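Local coordinates for diacylglycerol lipase (Aspergillus oryzae, PDB 5XK2), which probably hydrolyses ester bonds of mono- and diacylglycerols, as an alpha/beta-hydrolase of the class 3 lipase family, at residues A[82-87]-A[140-145]; A[101-106]-A[214-219]; A[198-203]-A[218-223]. All blocks are in the same frame, centred on the assembly; numbering follows the deposited sequence.

Contact 1. Residues A[82-87]-A[140-145]; sequences KAIVVA and PEHSDY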
loop_
_atom_site.group_PDB
_atom_site.type_symbol
_atom_site.label_atom_id
_atom_site.label_comp_id
_atom_site.label_asym_id
_atom_site.label_seq_id
_atom_site.Cartn_x
_atom_site.Cartn_y
_atom_site.Cartn_z
ATOM N N LYS A 82 24.405 0.527 26.727
ATOM C CA LYS A 82 24.016 -0.485 27.707
ATOM C C LYS A 82 22.558 -0.868 27.565
ATOM O O LYS A 82 21.761 -0.743 28.499
ATOM C CB LYS A 82 24.338 -0.012 29.127
ATOM C CG LYS A 82 25.840 -0.045 29.364
ATOM C CD LYS A 82 26.232 0.404 30.753
ATOM C CE LYS A 82 25.938 -0.661 31.793
ATOM N NZ LYS A 82 26.471 -0.237 33.116
ATOM N N ALA A 83 22.217 -1.317 26.364
ATOM C CA ALA A 83 20.858 -1.706 26.048
ATOM C C ALA A 83 20.828 -2.994 25.268
ATOM O O ALA A 83 21.668 -3.214 24.403
ATOM C CB ALA A 83 20.166 -0.601 25.244
ATOM N N ILE A 84 19.839 -3.821 25.574
ATOM C CA ILE A 84 19.487 -4.951 24.726
ATOM C C ILE A 84 18.287 -4.478 23.948
ATOM O O ILE A 84 17.312 -4.026 24.532
ATOM C CB ILE A 84 19.136 -6.211 25.519
ATOM C CG1 ILE A 84 20.285 -6.618 26.461
ATOM C CG2 ILE A 84 18.721 -7.341 24.561
ATOM C CD1 ILE A 84 21.605 -6.851 25.765
ATOM N N VAL A 85 18.366 -4.560 22.630
ATOM C CA VAL A 85 17.325 -4.015 21.778
ATOM C C VAL A 85 16.582 -5.134 21.064
ATOM O O VAL A 85 17.200 -5.957 20.394
ATOM C CB VAL A 85 17.930 -3.059 20.736
ATOM C CG1 VAL A 85 16.829 -2.477 19.873
ATOM C CG2 VAL A 85 18.726 -1.956 21.429
ATOM N N VAL A 86 15.264 -5.164 21.218
ATOM C CA VAL A 86 14.402 -6.085 20.498
ATOM C C VAL A 86 13.644 -5.240 19.478
ATOM O O VAL A 86 12.839 -4.395 19.860
ATOM C CB VAL A 86 13.412 -6.806 21.449
ATOM C CG1 VAL A 86 12.559 -7.810 20.665
ATOM C CG2 VAL A 86 14.169 -7.489 22.596
ATOM N N ALA A 87 13.907 -5.449 18.192
ATOM C CA ALA A 87 13.363 -4.561 17.180
ATOM C C ALA A 87 12.550 -5.349 16.172
ATOM O O ALA A 87 12.965 -6.434 15.743
ATOM C CB ALA A 87 14.498 -3.801 16.486
ATOM N N PRO A 140 23.122 -12.628 32.068
ATOM C CA PRO A 140 24.238 -12.700 33.029
ATOM C C PRO A 140 25.411 -11.773 32.748
ATOM O O PRO A 140 25.951 -11.221 33.700
ATOM C CB PRO A 140 24.694 -14.162 32.924
ATOM C CG PRO A 140 23.497 -14.890 32.491
ATOM C CD PRO A 140 22.802 -13.962 31.527
ATOM N N GLU A 141 25.796 -11.592 31.486
ATOM C CA GLU A 141 26.926 -10.720 31.189
ATOM C C GLU A 141 26.511 -9.276 30.890
ATOM O O GLU A 141 27.360 -8.430 30.627
ATOM C CB GLU A 141 27.729 -11.270 29.999
ATOM C CG GLU A 141 28.300 -12.690 30.183
ATOM C CD GLU A 141 29.284 -12.811 31.344
ATOM O OE1 GLU A 141 29.777 -11.763 31.822
ATOM O OE2 GLU A 141 29.572 -13.963 31.774
ATOM N N HIS A 142 25.211 -9.060 30.742
ATOM C CA HIS A 142 24.598 -7.741 30.518
ATOM C C HIS A 142 23.626 -7.288 31.617
ATOM O O HIS A 142 22.561 -6.797 31.275
ATOM C CB HIS A 142 23.973 -7.703 29.134
ATOM C CG HIS A 142 24.920 -8.169 28.063
ATOM N ND1 HIS A 142 25.077 -9.502 27.748
ATOM C CD2 HIS A 142 25.802 -7.493 27.285
ATOM C CE1 HIS A 142 25.986 -9.628 26.795
ATOM N NE2 HIS A 142 26.441 -8.422 26.493
ATOM N N SER A 143 23.816 -7.732 32.858
ATOM C CA SER A 143 22.716 -7.763 33.837
ATOM C C SER A 143 22.008 -6.428 34.127
ATOM O O SER A 143 20.826 -6.429 34.451
ATOM C CB SER A 143 23.218 -8.351 35.166
ATOM O OG SER A 143 24.214 -7.534 35.742
ATOM N N ASP A 144 22.721 -5.312 34.025
ATOM C CA ASP A 144 22.123 -4.005 34.313
ATOM C C ASP A 144 21.661 -3.248 33.069
ATOM O O ASP A 144 21.349 -2.067 33.153
ATOM C CB ASP A 144 23.093 -3.139 35.116
ATOM C CG ASP A 144 24.372 -2.855 34.373
ATOM O OD1 ASP A 144 24.671 -3.574 33.392
ATOM O OD2 ASP A 144 25.095 -1.925 34.787
ATOM N N TYR A 145 21.683 -3.894 31.908
ATOM C CA TYR A 145 21.284 -3.220 30.672
ATOM C C TYR A 145 19.792 -2.932 30.604
ATOM O O TYR A 145 18.971 -3.706 31.131
ATOM C CB TYR A 145 21.678 -4.065 29.443
ATOM C CG TYR A 145 23.143 -4.020 29.048
ATOM C CD1 TYR A 145 24.152 -3.900 29.998
ATOM C CD2 TYR A 145 23.515 -4.112 27.716
ATOM C CE1 TYR A 145 25.489 -3.857 29.638
ATOM C CE2 TYR A 145 24.857 -4.072 27.335
ATOM C CZ TYR A 145 25.838 -3.940 28.305
ATOM O OH TYR A 145 27.156 -3.904 27.965
#
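The ring of Tyr-145 lies flat against the backbone of Lys-82, with CA of Lys-82 3.7 Å from the ring centroid and 12° off the ring normal, a CH-pi contact. The opposite face rests on CB of His-142, so the phenol is held between the CA of Lys-82 and the CB of His-142. A tyrosine suits this place: its flat ring accepts a carbon on each face while its OH hydrogen-bonds to Asn-79. On the inner side, CD1 of Ile-84 comes within 3.9 Å of CD2 of Tyr-145, the two side chains crossing at about a right angle, and Ile-84 continues into Leu-135 and Leu-138 of helix 118-138. This is the start of two neighbouring parallel strands of the central alpha/beta-hydrolase sheet: a type I turn from His-142 to Tyr-145 leads into strand 146-152, while Lys-82 and Ala-83 form a G1 bulge opposite Asp-78. On the solvent side, exposed Lys-82 and Asp-144 meet only through their tips. The long aliphatic lysine chain passes the ring, CG 3.8 Å from CE1 of Tyr-145, bends at chi3 (75°), and still puts NZ in a salt bridge with OD2 of Asp-144 at 2.7 Å, on its syn side, 32° out of the carboxylate plane.

Contact 2. Residues A[101-106]-A[214-219]; sequences ATFPQT and LTMGYV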
loop_
_atom_site.group_PDB
_atom_site.type_symbol
_atom_site.label_atom_id
_atom_site.label_comp_id
_atom_site.label_asym_id
_atom_site.label_seq_id
_atom_site.Cartn_x
_atom_site.Cartn_y
_atom_site.Cartn_z
ATOM N N ALA A 101 -10.418 -5.112 5.493
ATOM C CA ALA A 101 -11.159 -4.093 6.228
ATOM C C ALA A 101 -11.743 -4.669 7.517
ATOM O O ALA A 101 -12.723 -4.144 8.047
ATOM C CB ALA A 101 -12.266 -3.495 5.360
ATOM N N THR A 102 -11.128 -5.744 8.008
ATOM C CA THR A 102 -11.549 -6.386 9.251
ATOM C C THR A 102 -10.327 -6.587 10.139
ATOM O O THR A 102 -9.258 -6.936 9.649
ATOM C CB THR A 102 -12.255 -7.744 8.992
ATOM O OG1 THR A 102 -12.576 -8.369 10.238
ATOM C CG2 THR A 102 -11.375 -8.678 8.188
ATOM N N PHE A 103 -10.483 -6.340 11.437
ATOM C CA PHE A 103 -9.363 -6.427 12.378
ATOM C C PHE A 103 -9.832 -7.115 13.660
ATOM O O PHE A 103 -10.059 -6.463 14.680
ATOM C CB PHE A 103 -8.809 -5.031 12.712
ATOM C CG PHE A 103 -8.234 -4.284 11.518
ATOM C CD1 PHE A 103 -6.918 -4.478 11.120
ATOM C CD2 PHE A 103 -9.012 -3.382 10.820
ATOM C CE1 PHE A 103 -6.394 -3.781 10.026
ATOM C CE2 PHE A 103 -8.494 -2.689 9.728
ATOM C CZ PHE A 103 -7.182 -2.887 9.345
ATOM N N PRO A 104 -10.013 -8.441 13.606
ATOM C CA PRO A 104 -10.525 -9.165 14.776
ATOM C C PRO A 104 -9.607 -9.088 15.983
ATOM O O PRO A 104 -8.379 -9.015 15.837
ATOM C CB PRO A 104 -10.633 -10.606 14.279
ATOM C CG PRO A 104 -9.698 -10.686 13.126
ATOM C CD PRO A 104 -9.745 -9.338 12.471
ATOM N N GLN A 105 -10.227 -9.140 17.165
ATOM C CA GLN A 105 -9.525 -9.105 18.445
ATOM C C GLN A 105 -9.352 -10.506 19.015
ATOM O O GLN A 105 -10.111 -11.424 18.685
ATOM C CB GLN A 105 -10.271 -8.232 19.453
ATOM C CG GLN A 105 -10.342 -6.778 19.009
ATOM C CD GLN A 105 -10.920 -5.884 20.056
ATOM O OE1 GLN A 105 -11.665 -6.331 20.922
ATOM N NE2 GLN A 105 -10.584 -4.602 19.986
ATOM N N THR A 106 -8.300 -10.680 19.806
ATOM C CA THR A 106 -8.037 -11.963 20.462
ATOM C C THR A 106 -7.663 -11.713 21.924
ATOM O O THR A 106 -7.312 -10.595 22.285
ATOM C CB THR A 106 -6.911 -12.720 19.715
ATOM O OG1 THR A 106 -6.870 -14.089 20.126
ATOM C CG2 THR A 106 -5.544 -12.062 19.956
ATOM N N LEU A 214 -11.608 3.330 15.984
ATOM C CA LEU A 214 -12.262 3.413 17.277
ATOM C C LEU A 214 -13.541 2.581 17.293
ATOM O O LEU A 214 -13.859 1.943 18.297
ATOM C CB LEU A 214 -12.594 4.871 17.616
ATOM C CG LEU A 214 -11.364 5.761 17.737
ATOM C CD1 LEU A 214 -11.756 7.238 17.742
ATOM C CD2 LEU A 214 -10.595 5.379 19.001
ATOM N N THR A 215 -14.283 2.609 16.186
ATOM C CA THR A 215 -15.562 1.898 16.114
ATOM C C THR A 215 -15.378 0.377 16.054
ATOM O O THR A 215 -16.334 -0.384 16.215
ATOM C CB THR A 215 -16.395 2.359 14.885
ATOM O OG1 THR A 215 -15.581 2.306 13.708
ATOM C CG2 THR A 215 -16.887 3.782 15.078
ATOM N N MET A 216 -14.140 -0.066 15.841
ATOM C CA MET A 216 -13.817 -1.485 15.867
ATOM C C MET A 216 -13.399 -1.954 17.271
ATOM O O MET A 216 -12.973 -3.102 17.459
ATOM C CB MET A 216 -12.714 -1.786 14.850
ATOM C CG MET A 216 -13.150 -1.608 13.408
ATOM S SD MET A 216 -11.706 -1.651 12.338
ATOM C CE MET A 216 -12.465 -1.616 10.714
ATOM N N GLY A 217 -13.492 -1.054 18.246
ATOM C CA GLY A 217 -13.202 -1.399 19.630
ATOM C C GLY A 217 -11.756 -1.236 20.059
ATOM O O GLY A 217 -11.320 -1.839 21.040
ATOM N N TYR A 218 -11.000 -0.429 19.321
ATOM C CA TYR A 218 -9.604 -0.192 19.664
ATOM C C TYR A 218 -9.394 1.220 20.168
ATOM O O TYR A 218 -10.106 2.150 19.767
ATOM C CB TYR A 218 -8.703 -0.409 18.451
ATOM C CG TYR A 218 -8.633 -1.840 17.992
ATOM C CD1 TYR A 218 -7.670 -2.692 18.506
ATOM C CD2 TYR A 218 -9.513 -2.330 17.037
ATOM C CE1 TYR A 218 -7.583 -4.017 18.083
ATOM C CE2 TYR A 218 -9.435 -3.655 16.600
ATOM C CZ TYR A 218 -8.460 -4.480 17.129
ATOM O OH TYR A 218 -8.355 -5.782 16.709
ATOM N N VAL A 219 -8.425 1.379 21.058
ATOM C CA VAL A 219 -7.994 2.701 21.481
ATOM C C VAL A 219 -6.470 2.712 21.450
ATOM O O VAL A 219 -5.865 1.715 21.085
ATOM C CB VAL A 219 -8.538 3.062 22.877
ATOM C CG1 VAL A 219 -10.055 3.062 22.852
ATOM C CG2 VAL A 219 -8.041 2.098 23.885
HETATM O O HOH W 1 -12.706 -5.489 15.572
#
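Tyr-218 reaches Phe-103 with its hydroxyl, which donates to the carbonyl O of Phe-103 over 2.7 Å. The donor stands above the carbonyl plane, 51° out of it, and this carbonyl oxygen lies at the edge of the phenol ring. Gln-105 reaches toward Tyr-218 tip to tip. Its chi2 of -173° carries CD outward in an extended chain. NE2 lies 3.4 Å above the plane of the phenol, over its centre, and the amide and ring planes are nearly perpendicular. From there NE2 makes a weak hydrogen bond, 3.0 Å long, to O of Gly-217. Glycine fits at that residue because its positive phi would press a CB against the preceding carbonyl. Met-216 also has an extended chain, which carries SD to 3.5 Å from CD2 of Phe-103, an oblique Met-aromatic contact, and sets CE in the plane of the ring at its edge. Trp-97 meets the Phe-103 ring edge-to-face, and Leu-263 of the second subunit packs on both Phe-103 and Met-216, so this apolar end lies at the contact with the second subunit. A water donates to O of Phe-103 and to O of Met-216. The carbonyl of buried Phe-103 thus receives both the phenol and the water, which implies a polar join between the 101-106 segment and the loop 214-219, beside an apolar one made by the Phe-103 and Met-216 side chains.

Contact 3. Residues A[198-203]-A[218-223]; sequences NYRFTH and YVHISP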
loop_
_atom_site.group_PDB
_atom_site.type_symbol
_atom_site.label_atom_id
_atom_site.label_comp_id
_atom_site.label_asym_id
_atom_site.label_seq_id
_atom_site.Cartn_x
_atom_site.Cartn_y
_atom_site.Cartn_z
ATOM N N ASN A 198 6.414 4.088 28.028
ATOM C CA ASN A 198 5.843 4.018 26.683
ATOM C C ASN A 198 6.099 5.276 25.888
ATOM O O ASN A 198 5.680 6.366 26.298
ATOM C CB ASN A 198 4.340 3.802 26.750
ATOM C CG ASN A 198 3.974 2.530 27.495
ATOM O OD1 ASN A 198 4.459 1.463 27.163
ATOM N ND2 ASN A 198 3.120 2.654 28.510
ATOM N N TYR A 199 6.765 5.142 24.745
ATOM C CA TYR A 199 6.911 6.291 23.851
ATOM C C TYR A 199 6.354 5.945 22.481
ATOM O O TYR A 199 7.061 5.414 21.605
ATOM C CB TYR A 199 8.392 6.690 23.774
ATOM C CG TYR A 199 8.944 6.884 25.157
ATOM C CD1 TYR A 199 8.677 8.056 25.857
ATOM C CD2 TYR A 199 9.689 5.889 25.784
ATOM C CE1 TYR A 199 9.135 8.227 27.174
ATOM C CE2 TYR A 199 10.165 6.058 27.098
ATOM C CZ TYR A 199 9.876 7.242 27.777
ATOM O OH TYR A 199 10.321 7.455 29.066
ATOM N N ARG A 200 5.115 6.370 22.268
ATOM C CA ARG A 200 4.403 6.115 21.026
ATOM C C ARG A 200 4.313 7.414 20.245
ATOM O O ARG A 200 3.892 8.446 20.789
ATOM C CB ARG A 200 2.996 5.552 21.291
ATOM C CG ARG A 200 2.194 5.357 19.975
ATOM C CD ARG A 200 0.803 4.789 20.242
ATOM N NE ARG A 200 -0.067 5.723 20.978
ATOM C CZ ARG A 200 -0.721 6.755 20.438
ATOM N NH1 ARG A 200 -0.615 7.014 19.131
ATOM N NH2 ARG A 200 -1.510 7.518 21.208
ATOM N N PHE A 201 4.721 7.364 18.979
ATOM C CA PHE A 201 4.794 8.567 18.146
ATOM C C PHE A 201 3.801 8.577 17.016
ATOM O O PHE A 201 3.475 7.545 16.439
ATOM C CB PHE A 201 6.205 8.709 17.558
ATOM C CG PHE A 201 7.260 8.852 18.609
ATOM C CD1 PHE A 201 7.806 7.729 19.201
ATOM C CD2 PHE A 201 7.685 10.102 19.015
ATOM C CE1 PHE A 201 8.787 7.844 20.186
ATOM C CE2 PHE A 201 8.642 10.237 20.006
ATOM C CZ PHE A 201 9.195 9.099 20.598
ATOM N N THR A 202 3.338 9.778 16.684
ATOM C CA THR A 202 2.578 10.014 15.465
ATOM C C THR A 202 3.170 11.211 14.742
ATOM O O THR A 202 3.906 12.012 15.332
ATOM C CB THR A 202 1.122 10.340 15.747
ATOM O OG1 THR A 202 1.086 11.532 16.553
ATOM C CG2 THR A 202 0.417 9.173 16.487
ATOM N N HIS A 203 2.856 11.341 13.465
ATOM C CA HIS A 203 3.429 12.439 12.694
ATOM C C HIS A 203 2.367 13.069 11.833
ATOM O O HIS A 203 1.883 12.426 10.899
ATOM C CB HIS A 203 4.578 11.928 11.822
ATOM C CG HIS A 203 5.229 13.006 11.003
ATOM N ND1 HIS A 203 5.555 12.834 9.676
ATOM C CD2 HIS A 203 5.592 14.275 11.323
ATOM C CE1 HIS A 203 6.115 13.943 9.212
ATOM N NE2 HIS A 203 6.145 14.833 10.186
ATOM N N TYR A 218 -11.000 -0.429 19.321
ATOM C CA TYR A 218 -9.604 -0.192 19.664
ATOM C C TYR A 218 -9.394 1.220 20.168
ATOM O O TYR A 218 -10.106 2.150 19.767
ATOM C CB TYR A 218 -8.703 -0.409 18.451
ATOM C CG TYR A 218 -8.633 -1.840 17.992
ATOM C CD1 TYR A 218 -7.670 -2.692 18.506
ATOM C CD2 TYR A 218 -9.513 -2.330 17.037
ATOM C CE1 TYR A 218 -7.583 -4.017 18.083
ATOM C CE2 TYR A 218 -9.435 -3.655 16.600
ATOM C CZ TYR A 218 -8.460 -4.480 17.129
ATOM O OH TYR A 218 -8.355 -5.782 16.709
ATOM N N VAL A 219 -8.425 1.379 21.058
ATOM C CA VAL A 219 -7.994 2.701 21.481
ATOM C C VAL A 219 -6.470 2.712 21.450
ATOM O O VAL A 219 -5.865 1.715 21.085
ATOM C CB VAL A 219 -8.538 3.062 22.877
ATOM C CG1 VAL A 219 -10.055 3.062 22.852
ATOM C CG2 VAL A 219 -8.041 2.098 23.885
ATOM N N HIS A 220 -5.842 3.836 21.791
ATOM C CA HIS A 220 -4.373 3.897 21.772
ATOM C C HIS A 220 -3.791 3.867 23.171
ATOM O O HIS A 220 -4.404 4.342 24.137
ATOM C CB HIS A 220 -3.870 5.190 21.091
ATOM C CG HIS A 220 -3.524 5.053 19.645
ATOM N ND1 HIS A 220 -2.550 4.184 19.191
ATOM C CD2 HIS A 220 -3.957 5.734 18.554
ATOM C CE1 HIS A 220 -2.428 4.307 17.884
ATOM N NE2 HIS A 220 -3.262 5.252 17.468
ATOM N N ILE A 221 -2.584 3.318 23.273
ATOM C CA ILE A 221 -1.728 3.529 24.418
ATOM C C ILE A 221 -1.443 5.019 24.555
ATOM O O ILE A 221 -1.262 5.719 23.554
ATOM C CB ILE A 221 -0.410 2.746 24.245
ATOM C CG1 ILE A 221 -0.717 1.251 24.200
ATOM C CG2 ILE A 221 0.601 3.089 25.334
ATOM C CD1 ILE A 221 0.365 0.438 23.448
ATOM N N SER A 222 -1.424 5.503 25.791
ATOM C CA SER A 222 -1.154 6.902 26.082
ATOM C C SER A 222 0.201 7.023 26.801
ATOM O O SER A 222 0.618 6.101 27.498
ATOM C CB SER A 222 -2.307 7.457 26.943
ATOM O OG SER A 222 -1.976 8.714 27.502
ATOM N N PRO A 223 0.911 8.152 26.632
ATOM C CA PRO A 223 0.518 9.310 25.815
ATOM C C PRO A 223 0.909 9.188 24.351
ATOM O O PRO A 223 1.597 8.255 23.941
ATOM C CB PRO A 223 1.303 10.465 26.460
ATOM C CG PRO A 223 2.572 9.798 26.936
ATOM C CD PRO A 223 2.139 8.413 27.400
HETATM O O HOH W 2 2.478 5.506 29.240
HETATM O O HOH W 3 3.499 6.533 24.621
#
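Arg-200 lays its guanidinium flat on the imidazole of His-220, centres 3.6 Å apart and planes 7° from parallel, with NH1 over the centre of the ring. The edge of the same group grips one atom side-on: NE donates to O of Ile-221 at 2.8 Å and NH2 to that same oxygen at 3.0 Å. The NH2 bond runs nearly along the C=O axis, while NE arrives tilted from the carbonyl plane. CG is anti to the backbone N (chi1 177°), and the bend at chi3 (66°) places NE beside the carbonyl. Arginine suits this place because its flat cation can stack and donate in its plane together. His-220 NE2 bonds to O of Pro-209, which helps fix the ring. Further along, CG2 of Ile-221 packs 4.0 Å from CG of Asn-198, whose amide is held by Arg-167 and Ile-192. Two waters bridge the segments: one links ND2 of Asn-198 to O of Ser-222, another N of Arg-200 to O of Pro-223, a residue preceded by a cis peptide bond. The loop 218-223 makes a mostly buried contact, touching strand 198-203 through Arg-200 and Asn-198 and helix 186-195 through Ile-221 on Ile-192 and Thr-193, before entering strand 224-227 beside strand 198-203.

Overall arrangement
After helix 14-27 and strands 58-65 and 71-78, contact 1 opens at strand 83-89. It closes where the loop before strand 146-152 returns to the start of strand 83-89, and helix 118-138 between these adjacent parallel strands makes the connection a beta-alpha-beta crossover. Contact 2 opens inside this excursion, at 101-106, and closes far later at 214-219, so contacts 1 and 2 cross; they lie on opposite sides of the chain's centre. Contact 3 opens at 198-203 while contact 2 is still open and closes the short connection to strand 224-227. It shares Tyr-218 and Val-219 with contact 2, so one loop is tied to both the central sheet and the outlying 101-106 segment. Contacts 1 and 3 reach the same sheet at separate strands.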